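Local coordinates for spore coat polysaccharide biosynthesis protein SpsE (PDB 1VLI) that takes part in making the spore coat polysaccharide of Bacillus subtilis, probably as a synthase of the N-acylneuraminate-9-phosphate type, at residues E144-P149 / A314-F319; S164-E169 / G308-F313; F138-Y143 / R159-S164. All coordinates share one frame; numbering follows the deposited sequence.

Interaction 1. Residues E144-P149 / A314-F319; sequences EINHLP and AYRGIF
Ile145 lays its CG2 methyl over one face of the Tyr315 ring, 3.7 Å from CG2 to the ring centroid and displaced toward the rim atoms CE2 and CZ, a CH-pi contact. The Tyr315 hydroxyl is hydrogen-bonded to Ala166 O. Next to this apolar pair, the Asn146 amide reads both backbone polar groups of Arg316: OD1 takes its N-H on a lone pair lying in the carbonyl plane (OD1 to N 3.1 Å), and ND2 gives to its O at 2.9 Å. Asn146 CG sits between the backbone N and carbonyl carbon (chi1 72°), from where the amide can meet both the N-H and the C=O of Arg316. Farther on, Arg316 grips Glu144 side-on, NE and NH2 both donating to OE2, at 2.6 Å from NE. The oxygen lies in the guanidinium plane, but the carboxylate is turned 85° to it: NE meets the anti lone pair of OE2, whereas NH2 comes to OE2 from above the carboxylate plane. Arg339 makes a second salt bridge to the same OE2. His147 CD2 packs on Arg316 CD at 3.6 Å. The arrangement joins a loop following a TIM-barrel strand to the start of the C-terminal SAF (antifreeze-like) domain, the two-domain make-up of the NeuB family.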
ATOM      1  N   GLU A 144       4.248   5.712   0.658  1.00 60.10           N
ATOM      2  CA  GLU A 144       3.340   6.745   1.136  1.00 56.40           C
ATOM      3  C   GLU A 144       2.999   6.628   2.618  1.00 54.66           C
ATOM      4  O   GLU A 144       2.052   7.270   3.086  1.00 53.77           O
ATOM      5  CB  GLU A 144       2.038   6.730   0.326  1.00 57.98           C
ATOM      6  CG  GLU A 144       2.139   7.391  -1.043  1.00 56.01           C
ATOM      7  CD  GLU A 144       3.040   6.645  -2.003  1.00 57.30           C
ATOM      8  OE1 GLU A 144       2.825   5.432  -2.171  1.00 58.86           O
ATOM      9  OE2 GLU A 144       3.947   7.269  -2.606  1.00 53.85           O
ATOM     10  N   ILE A 145       3.735   5.817   3.377  1.00 53.44           N
ATOM     11  CA  ILE A 145       3.449   5.721   4.809  1.00 52.37           C
ATOM     12  C   ILE A 145       3.556   7.072   5.529  1.00 53.60           C
ATOM     13  O   ILE A 145       2.951   7.271   6.582  1.00 58.63           O
ATOM     14  CB  ILE A 145       4.327   4.669   5.505  1.00 52.89           C
ATOM     15  CG1 ILE A 145       3.736   4.326   6.856  1.00 45.14           C
ATOM     16  CG2 ILE A 145       5.840   5.127   5.638  1.00 52.90           C
ATOM     17  CD1 ILE A 145       4.353   3.048   7.450  1.00 54.72           C
ATOM     18  N   ASN A 146       4.295   8.010   4.947  1.00 53.02           N
ATOM     19  CA  ASN A 146       4.531   9.305   5.588  1.00 53.40           C
ATOM     20  C   ASN A 146       3.883  10.431   4.809  1.00 53.00           C
ATOM     21  O   ASN A 146       4.179  11.596   5.051  1.00 56.11           O
ATOM     22  CB  ASN A 146       6.049   9.559   5.781  1.00 50.96           C
ATOM     23  CG  ASN A 146       6.763   9.855   4.469  1.00 59.97           C
ATOM     24  OD1 ASN A 146       6.270   9.491   3.390  1.00 51.13           O
ATOM     25  ND2 ASN A 146       7.936  10.518   4.544  1.00 52.77           N
ATOM     26  N   HIS A 147       2.981  10.092   3.888  1.00 51.83           N
ATOM     27  CA  HIS A 147       2.254  11.109   3.163  1.00 54.59           C
ATOM     28  C   HIS A 147       1.072  11.479   4.019  1.00 57.47           C
ATOM     29  O   HIS A 147      -0.097  11.105   3.738  1.00 62.19           O
ATOM     30  CB  HIS A 147       1.782  10.586   1.810  1.00 56.56           C
ATOM     31  CG  HIS A 147       1.307  11.654   0.885  1.00 54.24           C
ATOM     32  ND1 HIS A 147       0.862  12.885   1.326  1.00 56.68           N
ATOM     33  CD2 HIS A 147       1.217  11.681  -0.465  1.00 48.92           C
ATOM     34  CE1 HIS A 147       0.515  13.622   0.287  1.00 54.19           C
ATOM     35  NE2 HIS A 147       0.711  12.912  -0.811  1.00 51.45           N
ATOM     36  N   LEU A 148       1.378  12.240   5.056  1.00 55.17           N
ATOM     37  CA  LEU A 148       0.417  12.562   6.097  1.00 54.19           C
ATOM     38  C   LEU A 148      -0.778  13.372   5.584  1.00 54.58           C
ATOM     39  O   LEU A 148      -1.906  13.079   5.970  1.00 55.73           O
ATOM     40  CB  LEU A 148       1.106  13.228   7.301  1.00 52.42           C
ATOM     41  CG  LEU A 148       2.270  12.473   7.993  1.00 45.91           C
ATOM     42  CD1 LEU A 148       2.498  13.135   9.326  1.00 52.25           C
ATOM     43  CD2 LEU A 148       2.046  10.937   8.208  1.00 44.97           C
ATOM     44  N   PRO A 149      -0.576  14.365   4.718  1.00 55.37           N
ATOM     45  CA  PRO A 149      -1.735  15.055   4.118  1.00 56.73           C
ATOM     46  C   PRO A 149      -2.643  14.081   3.345  1.00 58.73           C
ATOM     47  O   PRO A 149      -3.870  14.160   3.462  1.00 60.94           O
ATOM     48  CB  PRO A 149      -1.088  16.115   3.222  1.00 55.09           C
ATOM     49  CG  PRO A 149       0.312  16.344   3.870  1.00 55.41           C
ATOM     50  CD  PRO A 149       0.699  14.945   4.246  1.00 56.76           C
ATOM     51  N   ALA A 314      13.462   6.729  -0.198  1.00 83.44           N
ATOM     52  CA  ALA A 314      12.284   6.295  -0.977  1.00 77.69           C
ATOM     53  C   ALA A 314      10.886   6.742  -0.502  1.00 73.67           C
ATOM     54  O   ALA A 314       9.962   6.819  -1.338  1.00 72.30           O
ATOM     55  CB  ALA A 314      12.311   4.776  -1.226  1.00 78.83           C
ATOM     56  N   TYR A 315      10.722   7.032   0.798  1.00 67.01           N
ATOM     57  CA  TYR A 315       9.497   7.674   1.295  1.00 61.68           C
ATOM     58  C   TYR A 315       9.338   9.066   0.707  1.00 60.20           C
ATOM     59  O   TYR A 315      10.270   9.589   0.099  1.00 58.06           O
ATOM     60  CB  TYR A 315       9.510   7.802   2.799  1.00 61.07           C
ATOM     61  CG  TYR A 315       9.388   6.501   3.506  1.00 65.05           C
ATOM     62  CD1 TYR A 315       9.184   5.311   2.790  1.00 63.71           C
ATOM     63  CD2 TYR A 315       9.450   6.438   4.900  1.00 63.18           C
ATOM     64  CE1 TYR A 315       9.075   4.075   3.449  1.00 67.39           C
ATOM     65  CE2 TYR A 315       9.334   5.184   5.575  1.00 63.28           C
ATOM     66  CZ  TYR A 315       9.157   4.029   4.834  1.00 59.23           C
ATOM     67  OH  TYR A 315       9.026   2.821   5.452  1.00 70.76           O
ATOM     68  N   ARG A 316       8.172   9.680   0.903  1.00 57.12           N
ATOM     69  CA  ARG A 316       7.931  11.008   0.334  1.00 55.88           C
ATOM     70  C   ARG A 316       8.627  12.123   1.121  1.00 56.89           C
ATOM     71  O   ARG A 316       9.010  11.938   2.290  1.00 60.17           O
ATOM     72  CB  ARG A 316       6.431  11.289   0.223  1.00 55.38           C
ATOM     73  CG  ARG A 316       5.647  10.245  -0.590  1.00 54.46           C
ATOM     74  CD  ARG A 316       4.584  10.861  -1.498  1.00 49.93           C
ATOM     75  NE  ARG A 316       4.081   9.889  -2.457  1.00 57.23           N
ATOM     76  CZ  ARG A 316       3.317  10.183  -3.516  1.00 56.80           C
ATOM     77  NH1 ARG A 316       2.956  11.427  -3.803  1.00 40.79           N
ATOM     78  NH2 ARG A 316       2.946   9.227  -4.329  1.00 47.90           N
ATOM     79  N   GLY A 317       8.805  13.267   0.466  1.00 54.71           N
ATOM     80  CA  GLY A 317       9.232  14.485   1.112  1.00 53.79           C
ATOM     81  C   GLY A 317       8.645  15.679   0.394  1.00 56.79           C
ATOM     82  O   GLY A 317       7.875  15.530  -0.574  1.00 57.58           O
ATOM     83  N   ILE A 318       9.021  16.876   0.844  1.00 56.30           N
ATOM     84  CA  ILE A 318       8.475  18.076   0.267  1.00 55.47           C
ATOM     85  C   ILE A 318       9.413  18.639  -0.794  1.00 56.34           C
ATOM     86  O   ILE A 318      10.591  18.914  -0.512  1.00 55.06           O
ATOM     87  CB  ILE A 318       8.202  19.104   1.369  1.00 55.72           C
ATOM     88  CG1 ILE A 318       7.213  18.538   2.381  1.00 48.95           C
ATOM     89  CG2 ILE A 318       7.659  20.356   0.750  1.00 44.15           C
ATOM     90  CD1 ILE A 318       6.943  19.449   3.523  1.00 50.67           C
ATOM     91  N   PHE A 319       8.878  18.836  -2.001  1.00 54.54           N
ATOM     92  CA  PHE A 319       9.687  19.208  -3.162  1.00 54.83           C
ATOM     93  C   PHE A 319       9.111  20.396  -3.853  1.00 55.16           C
ATOM     94  O   PHE A 319       7.909  20.560  -3.845  1.00 56.96           O
ATOM     95  CB  PHE A 319       9.743  18.053  -4.155  1.00 54.42           C
ATOM     96  CG  PHE A 319      10.724  16.984  -3.782  1.00 57.23           C
ATOM     97  CD1 PHE A 319      10.351  15.938  -2.949  1.00 55.97           C
ATOM     98  CD2 PHE A 319      12.034  17.031  -4.259  1.00 59.05           C
ATOM     99  CE1 PHE A 319      11.278  14.946  -2.578  1.00 57.57           C
ATOM    100  CE2 PHE A 319      12.960  16.048  -3.908  1.00 46.59           C
ATOM    101  CZ  PHE A 319      12.574  15.006  -3.058  1.00 55.76           C
TER

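Interaction 2. Residues S164-E169 / G308-F313; sequences STAGAE and GEIRNF
Ile310 sets its CD1 methyl against the backbone of the turn at Ala166 and Gly167, 3.6 Å from CD1 to Gly167 CA. The branch gets there because CG1 sits between backbone N and carbonyl carbon (chi1 42°) while chi2 is extended and carries CD1 outward; CG2 lies beside the backbone N. The type II turn from Thr165 to Ala168 has Gly167 at its third position with positive phi (71°). Gly167 has no side chain, and the Ile310 methyl lies against its bare CA on the side facing helix 310-313. Ala166 CB is a looser neighbour, 4.4 Å from Ile310 CD1.

Arg311 passes the carbonyl of Gly167: its CB, CG and CD run by the oxygen, CD coming to 3.5 Å from Gly167 O. A bend at chi3 (-42°) turns NE away from the line of CG and CD, and Glu169 CG packs 3.8 Å from this NE. The two side chains cross at about a right angle. Glu169 OE1 hangs over the centre of the guanidinium, 4.3 Å from Arg311 NH1, where no N-H points at it; the opposite charges probably attract, but this is not a salt bridge. Firmer partners lie nearby: Asp172 forms a salt bridge with Arg311 NH2, and Thr302 OG1 is hydrogen-bonded to Glu169 OE2. The contact packs the short helix 310-313 on a beta-alpha loop of the TIM barrel, between strand 161-164 and helix 170-181.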
ATOM      1  N   SER A 164       0.717  -0.243   4.219  1.00 50.71           N
ATOM      2  CA  SER A 164       1.816  -1.155   4.203  1.00 51.87           C
ATOM      3  C   SER A 164       3.022  -0.525   4.891  1.00 52.23           C
ATOM      4  O   SER A 164       3.093   0.689   5.057  1.00 53.02           O
ATOM      5  CB  SER A 164       2.106  -1.532   2.767  1.00 51.19           C
ATOM      6  OG  SER A 164       1.320  -2.664   2.405  1.00 66.77           O
ATOM      7  N   THR A 165       3.972  -1.338   5.301  1.00 55.34           N
ATOM      8  CA  THR A 165       5.059  -0.819   6.128  1.00 56.73           C
ATOM      9  C   THR A 165       6.468  -1.265   5.736  1.00 58.24           C
ATOM     10  O   THR A 165       7.337  -1.393   6.620  1.00 60.27           O
ATOM     11  CB  THR A 165       4.812  -1.210   7.597  1.00 58.21           C
ATOM     12  OG1 THR A 165       4.839  -2.635   7.714  1.00 53.08           O
ATOM     13  CG2 THR A 165       3.393  -0.814   8.065  1.00 55.91           C
ATOM     14  N   ALA A 166       6.724  -1.501   4.446  1.00 56.29           N
ATOM     15  CA  ALA A 166       8.067  -1.929   4.038  1.00 57.37           C
ATOM     16  C   ALA A 166       9.081  -0.874   4.416  1.00 60.51           C
ATOM     17  O   ALA A 166       8.890   0.322   4.130  1.00 61.35           O
ATOM     18  CB  ALA A 166       8.149  -2.203   2.560  1.00 55.29           C
ATOM     19  N   GLY A 167      10.152  -1.311   5.072  1.00 60.93           N
ATOM     20  CA  GLY A 167      11.258  -0.409   5.436  1.00 62.88           C
ATOM     21  C   GLY A 167      10.986   0.618   6.534  1.00 63.27           C
ATOM     22  O   GLY A 167      11.801   1.519   6.745  1.00 66.31           O
ATOM     23  N   ALA A 168       9.858   0.466   7.239  1.00 61.87           N
ATOM     24  CA  ALA A 168       9.395   1.442   8.220  1.00 60.75           C
ATOM     25  C   ALA A 168       9.945   1.057   9.570  1.00 61.79           C
ATOM     26  O   ALA A 168      10.260  -0.103   9.803  1.00 63.29           O
ATOM     27  CB  ALA A 168       7.874   1.478   8.274  1.00 58.17           C
ATOM     28  N   GLU A 169      10.067   2.034  10.453  1.00 59.76           N
ATOM     29  CA  GLU A 169      10.304   1.741  11.843  1.00 59.07           C
ATOM     30  C   GLU A 169       9.017   2.003  12.599  1.00 59.07           C
ATOM     31  O   GLU A 169       8.018   2.451  12.011  1.00 59.80           O
ATOM     32  CB  GLU A 169      11.460   2.572  12.344  1.00 59.80           C
ATOM     33  CG  GLU A 169      12.699   2.229  11.555  1.00 66.78           C
ATOM     34  CD  GLU A 169      13.951   2.492  12.332  1.00 81.26           C
ATOM     35  OE1 GLU A 169      14.147   3.637  12.784  1.00 88.84           O
ATOM     36  OE2 GLU A 169      14.733   1.543  12.488  1.00 85.49           O
ATOM     37  N   GLY A 308      17.437  -1.627   2.567  1.00114.94           N
ATOM     38  CA  GLY A 308      18.504  -0.658   2.859  1.00117.79           C
ATOM     39  C   GLY A 308      18.115   0.812   2.961  1.00120.01           C
ATOM     40  O   GLY A 308      18.336   1.580   2.015  1.00121.63           O
ATOM     41  N   GLU A 309      17.573   1.199   4.123  1.00120.74           N
ATOM     42  CA  GLU A 309      17.104   2.577   4.454  1.00120.40           C
ATOM     43  C   GLU A 309      16.316   3.319   3.351  1.00118.71           C
ATOM     44  O   GLU A 309      16.667   4.438   2.935  1.00117.45           O
ATOM     45  CB  GLU A 309      18.225   3.444   5.054  1.00119.58           C
ATOM     46  CG  GLU A 309      19.338   3.812   4.089  1.00121.07           C
ATOM     47  CD  GLU A 309      20.478   4.533   4.769  1.00123.03           C
ATOM     48  OE1 GLU A 309      20.949   4.043   5.825  1.00126.60           O
ATOM     49  OE2 GLU A 309      20.905   5.584   4.241  1.00128.65           O
ATOM     50  N   ILE A 310      15.239   2.670   2.907  1.00116.65           N
ATOM     51  CA  ILE A 310      14.319   3.242   1.933  1.00114.69           C
ATOM     52  C   ILE A 310      13.483   4.349   2.571  1.00111.85           C
ATOM     53  O   ILE A 310      12.939   5.220   1.885  1.00109.75           O
ATOM     54  CB  ILE A 310      13.422   2.141   1.313  1.00115.16           C
ATOM     55  CG1 ILE A 310      12.947   1.147   2.378  1.00116.61           C
ATOM     56  CG2 ILE A 310      14.162   1.408   0.184  1.00116.05           C
ATOM     57  CD1 ILE A 310      11.806   0.244   1.898  1.00116.58           C
ATOM     58  N   ARG A 311      13.399   4.312   3.896  1.00110.01           N
ATOM     59  CA  ARG A 311      12.750   5.375   4.658  1.00108.71           C
ATOM     60  C   ARG A 311      13.435   6.743   4.509  1.00106.63           C
ATOM     61  O   ARG A 311      12.803   7.786   4.691  1.00106.69           O
ATOM     62  CB  ARG A 311      12.563   4.973   6.135  1.00108.90           C
ATOM     63  CG  ARG A 311      13.804   4.492   6.879  1.00110.17           C
ATOM     64  CD  ARG A 311      13.519   4.086   8.319  1.00108.75           C
ATOM     65  NE  ARG A 311      12.604   5.015   8.992  1.00102.66           N
ATOM     66  CZ  ARG A 311      12.973   6.147   9.592  1.00105.77           C
ATOM     67  NH1 ARG A 311      14.252   6.520   9.617  1.00100.69           N
ATOM     68  NH2 ARG A 311      12.062   6.913  10.177  1.00101.58           N
ATOM     69  N   ASN A 312      14.716   6.721   4.154  1.00104.88           N
ATOM     70  CA  ASN A 312      15.478   7.943   3.893  1.00104.47           C
ATOM     71  C   ASN A 312      15.434   8.389   2.423  1.00101.08           C
ATOM     72  O   ASN A 312      15.221   9.566   2.148  1.00100.78           O
ATOM     73  CB  ASN A 312      16.946   7.803   4.371  1.00106.37           C
ATOM     74  CG  ASN A 312      17.076   7.626   5.904  1.00108.67           C
ATOM     75  OD1 ASN A 312      17.768   6.714   6.384  1.00107.97           O
ATOM     76  ND2 ASN A 312      16.421   8.503   6.665  1.00105.12           N
ATOM     77  N   PHE A 313      15.631   7.443   1.500  1.00 97.94           N
ATOM     78  CA  PHE A 313      15.720   7.736   0.060  1.00 94.55           C
ATOM     79  C   PHE A 313      14.470   7.398  -0.783  1.00 89.89           C
ATOM     80  O   PHE A 313      14.436   7.748  -1.969  1.00 89.50           O
ATOM     81  CB  PHE A 313      16.998   7.115  -0.570  1.00 96.49           C
ATOM     82  CG  PHE A 313      16.866   5.642  -0.981  1.00103.26           C
ATOM     83  CD1 PHE A 313      16.329   5.281  -2.231  1.00108.89           C
ATOM     84  CD2 PHE A 313      17.319   4.617  -0.136  1.00108.45           C
ATOM     85  CE1 PHE A 313      16.207   3.919  -2.616  1.00109.88           C
ATOM     86  CE2 PHE A 313      17.208   3.253  -0.515  1.00108.33           C
ATOM     87  CZ  PHE A 313      16.651   2.908  -1.758  1.00105.47           C
TER

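Interaction 3. Residues F138-Y143 / R159-S164; sequences FKIASY and RPMIFS
Ile140 meets Phe163 and Met161 on one face of two adjoining parallel strands, 138-140 and 161-164, the beta-alpha-beta unit of a TIM barrel whose connecting helix is 148-155. Ile140 CB lies 3.9 Å from Phe163 CB, while Ile140 CG1 approaches the CE methyl of selenomethionine Met161; a bend at chi3 (64°) brings that methyl round. Leu151 and Val154 of helix 148-155 pack on this face, touching Ile140 and Met161 respectively. At the N-terminal end of the strands, Phe138 CE2 rests 3.8 Å from Arg159 CB.

The backbones are joined in parallel register by a ladder in which Phe138 N gives to Pro160 O, Ile162 N to Phe138 O, Ile140 N to Ile162 O and Ser164 N to Ile140 O. The last is the longest, 3.3 Å between Ser164 N and Ile140 O.

On the opposite face Lys139 lays its aliphatic chain across Ile162, with CD 3.8 Å from CG2. The chain bends at chi2, which sets CD on Ile162, and again at chi4 (75°), which turns NZ to Ser164. Ser142 OG, hydrogen-bonded to Ala166 N, touches Ser164 CB. A water donates to Ala141 O and Ser164 O, bridging the strands where they part. Lys139 NZ and Ser164 N reach Ile140 O from opposite faces of its carbonyl plane, and the same NZ donates to Ser164 OG at 2.7 Å.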
ATOM      1  N   PHE A 138      -9.416   1.689   1.070  1.00 55.97           N
ATOM      2  CA  PHE A 138      -8.323   2.361   0.412  1.00 56.16           C
ATOM      3  C   PHE A 138      -7.061   1.645   0.867  1.00 55.65           C
ATOM      4  O   PHE A 138      -6.907   1.338   2.037  1.00 57.76           O
ATOM      5  CB  PHE A 138      -8.273   3.825   0.824  1.00 55.54           C
ATOM      6  CG  PHE A 138      -9.412   4.650   0.293  1.00 54.05           C
ATOM      7  CD1 PHE A 138      -9.384   5.159  -1.012  1.00 56.02           C
ATOM      8  CD2 PHE A 138     -10.511   4.945   1.102  1.00 52.55           C
ATOM      9  CE1 PHE A 138     -10.447   5.943  -1.511  1.00 55.59           C
ATOM     10  CE2 PHE A 138     -11.583   5.734   0.610  1.00 59.61           C
ATOM     11  CZ  PHE A 138     -11.558   6.220  -0.700  1.00 51.79           C
ATOM     12  N   LYS A 139      -6.202   1.340  -0.095  1.00 55.89           N
ATOM     13  CA  LYS A 139      -4.951   0.690   0.116  1.00 57.48           C
ATOM     14  C   LYS A 139      -3.868   1.765  -0.092  1.00 56.86           C
ATOM     15  O   LYS A 139      -3.957   2.566  -0.990  1.00 56.39           O
ATOM     16  CB  LYS A 139      -4.810  -0.537  -0.810  1.00 56.97           C
ATOM     17  CG  LYS A 139      -3.404  -1.210  -0.758  1.00 68.95           C
ATOM     18  CD  LYS A 139      -3.261  -2.212   0.387  1.00 77.50           C
ATOM     19  CE  LYS A 139      -1.825  -2.709   0.555  1.00 75.73           C
ATOM     20  NZ  LYS A 139      -0.916  -1.687   1.192  1.00 78.47           N
ATOM     21  N   ILE A 140      -2.886   1.818   0.796  1.00 56.31           N
ATOM     22  CA  ILE A 140      -1.796   2.791   0.706  1.00 53.52           C
ATOM     23  C   ILE A 140      -0.495   1.977   0.646  1.00 51.47           C
ATOM     24  O   ILE A 140      -0.333   1.057   1.412  1.00 50.07           O
ATOM     25  CB  ILE A 140      -1.788   3.692   1.957  1.00 55.95           C
ATOM     26  CG1 ILE A 140      -3.164   4.354   2.210  1.00 47.60           C
ATOM     27  CG2 ILE A 140      -0.593   4.676   1.922  1.00 52.57           C
ATOM     28  CD1 ILE A 140      -3.519   5.465   1.284  1.00 56.32           C
ATOM     29  N   ALA A 141       0.385   2.296  -0.296  1.00 49.07           N
ATOM     30  CA  ALA A 141       1.660   1.611  -0.456  1.00 49.45           C
ATOM     31  C   ALA A 141       2.639   2.050   0.648  1.00 53.74           C
ATOM     32  O   ALA A 141       2.454   3.116   1.287  1.00 51.61           O
ATOM     33  CB  ALA A 141       2.277   1.962  -1.858  1.00 42.98           C
ATOM     34  N   SER A 142       3.713   1.272   0.792  1.00 54.11           N
ATOM     35  CA  SER A 142       4.731   1.520   1.811  1.00 57.17           C
ATOM     36  C   SER A 142       5.349   2.910   1.720  1.00 62.66           C
ATOM     37  O   SER A 142       5.540   3.562   2.750  1.00 64.56           O
ATOM     38  CB  SER A 142       5.841   0.462   1.744  1.00 54.95           C
ATOM     39  OG  SER A 142       5.329  -0.833   2.025  1.00 56.46           O
ATOM     40  N   TYR A 143       5.649   3.372   0.502  1.00 66.15           N
ATOM     41  CA  TYR A 143       6.400   4.635   0.334  1.00 66.92           C
ATOM     42  C   TYR A 143       5.566   5.880   0.619  1.00 64.86           C
ATOM     43  O   TYR A 143       6.118   6.957   0.836  1.00 65.16           O
ATOM     44  CB  TYR A 143       7.090   4.719  -1.033  1.00 70.03           C
ATOM     45  CG  TYR A 143       8.055   3.586  -1.273  1.00 80.16           C
ATOM     46  CD1 TYR A 143       8.887   3.122  -0.237  1.00 91.75           C
ATOM     47  CD2 TYR A 143       8.137   2.959  -2.520  1.00 92.01           C
ATOM     48  CE1 TYR A 143       9.782   2.064  -0.430  1.00 89.26           C
ATOM     49  CE2 TYR A 143       9.039   1.892  -2.732  1.00 94.61           C
ATOM     50  CZ  TYR A 143       9.860   1.459  -1.679  1.00 89.91           C
ATOM     51  OH  TYR A 143      10.750   0.425  -1.858  1.00 87.52           O
ATOM     52  N   ARG A 159     -13.886   5.239   5.032  1.00 62.37           N
ATOM     53  CA  ARG A 159     -13.793   3.867   4.638  1.00 61.95           C
ATOM     54  C   ARG A 159     -12.580   3.216   5.292  1.00 62.43           C
ATOM     55  O   ARG A 159     -11.667   3.907   5.798  1.00 60.18           O
ATOM     56  CB  ARG A 159     -13.730   3.795   3.118  1.00 66.08           C
ATOM     57  CG  ARG A 159     -15.099   4.000   2.474  1.00 71.18           C
ATOM     58  CD  ARG A 159     -16.087   2.850   2.818  1.00 89.25           C
ATOM     59  NE  ARG A 159     -17.487   3.188   2.545  1.00102.13           N
ATOM     60  CZ  ARG A 159     -18.285   3.858   3.381  1.00105.66           C
ATOM     61  NH1 ARG A 159     -17.835   4.279   4.568  1.00103.88           N
ATOM     62  NH2 ARG A 159     -19.539   4.114   3.025  1.00102.17           N
ATOM     63  N   PRO A 160     -12.584   1.890   5.330  1.00 60.17           N
ATOM     64  CA  PRO A 160     -11.434   1.163   5.815  1.00 59.63           C
ATOM     65  C   PRO A 160     -10.129   1.583   5.128  1.00 58.95           C
ATOM     66  O   PRO A 160     -10.108   1.975   3.958  1.00 55.73           O
ATOM     67  CB  PRO A 160     -11.794  -0.283   5.489  1.00 58.99           C
ATOM     68  CG  PRO A 160     -13.266  -0.292   5.621  1.00 58.28           C
ATOM     69  CD  PRO A 160     -13.696   0.984   4.978  1.00 58.55           C
HETATM   70  N   MSE A 161      -9.035   1.478   5.874  1.00 58.92           N
HETATM   71  CA  MSE A 161      -7.744   1.843   5.348  1.00 56.33           C
HETATM   72  C   MSE A 161      -6.734   0.783   5.624  1.00 55.64           C
HETATM   73  O   MSE A 161      -6.667   0.267   6.749  1.00 57.48           O
HETATM   74  CB  MSE A 161      -7.367   3.147   5.930  1.00 53.32           C
HETATM   75  CG  MSE A 161      -8.109   4.207   5.165  1.00 57.38           C
HETATM   76 SE   MSE A 161      -7.695   5.945   5.559  1.00 71.19          SE
HETATM   77  CE  MSE A 161      -5.783   6.071   5.004  1.00 63.15           C
ATOM     78  N   ILE A 162      -6.021   0.380   4.578  1.00 54.72           N
ATOM     79  CA  ILE A 162      -4.987  -0.649   4.713  1.00 56.24           C
ATOM     80  C   ILE A 162      -3.676  -0.016   4.356  1.00 57.61           C
ATOM     81  O   ILE A 162      -3.540   0.481   3.228  1.00 59.61           O
ATOM     82  CB  ILE A 162      -5.240  -1.805   3.750  1.00 58.32           C
ATOM     83  CG1 ILE A 162      -6.667  -2.331   3.897  1.00 54.65           C
ATOM     84  CG2 ILE A 162      -4.222  -2.929   3.974  1.00 47.61           C
ATOM     85  CD1 ILE A 162      -7.067  -3.271   2.781  1.00 55.18           C
ATOM     86  N   PHE A 163      -2.723   0.015   5.289  1.00 55.58           N
ATOM     87  CA  PHE A 163      -1.433   0.601   4.920  1.00 53.02           C
ATOM     88  C   PHE A 163      -0.256  -0.345   5.113  1.00 54.16           C
ATOM     89  O   PHE A 163      -0.263  -1.186   5.999  1.00 60.18           O
ATOM     90  CB  PHE A 163      -1.231   2.011   5.476  1.00 48.30           C
ATOM     91  CG  PHE A 163      -0.955   2.076   6.952  1.00 58.98           C
ATOM     92  CD1 PHE A 163       0.362   1.912   7.456  1.00 48.63           C
ATOM     93  CD2 PHE A 163      -1.981   2.369   7.846  1.00 52.62           C
ATOM     94  CE1 PHE A 163       0.624   2.042   8.792  1.00 45.11           C
ATOM     95  CE2 PHE A 163      -1.720   2.476   9.218  1.00 58.51           C
ATOM     96  CZ  PHE A 163      -0.413   2.331   9.691  1.00 41.97           C
ATOM     97  N   SER A 164       0.717  -0.243   4.219  1.00 50.71           N
ATOM     98  CA  SER A 164       1.816  -1.155   4.203  1.00 51.87           C
ATOM     99  C   SER A 164       3.022  -0.525   4.891  1.00 52.23           C
ATOM    100  O   SER A 164       3.093   0.689   5.057  1.00 53.02           O
ATOM    101  CB  SER A 164       2.106  -1.532   2.767  1.00 51.19           C
ATOM    102  OG  SER A 164       1.320  -2.664   2.405  1.00 66.77           O
TER
HETATM  103  O   HOH W   1       1.613   2.994   3.952  1.00 54.55           O

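In the fold
From the N terminus, strand 138-140 comes first, and interaction 3 closes a short loop when the chain returns through helix 148-155 to strand 161-164. Ser164 ends that contact and begins the first segment of interaction 2, whose loop runs through the rest of the barrel to helix 310-313; the two are in series. Interaction 1 starts at 144-149, inside the loop of interaction 3, and closes at 314-319, so it crosses interaction 3 and encloses interaction 2. Ala166 joins interaction 2 to both others, and Ile310 also packs against Tyr143 of interaction 3. Together they tie neighbouring barrel strands and their loops to the C-terminal SAF domain.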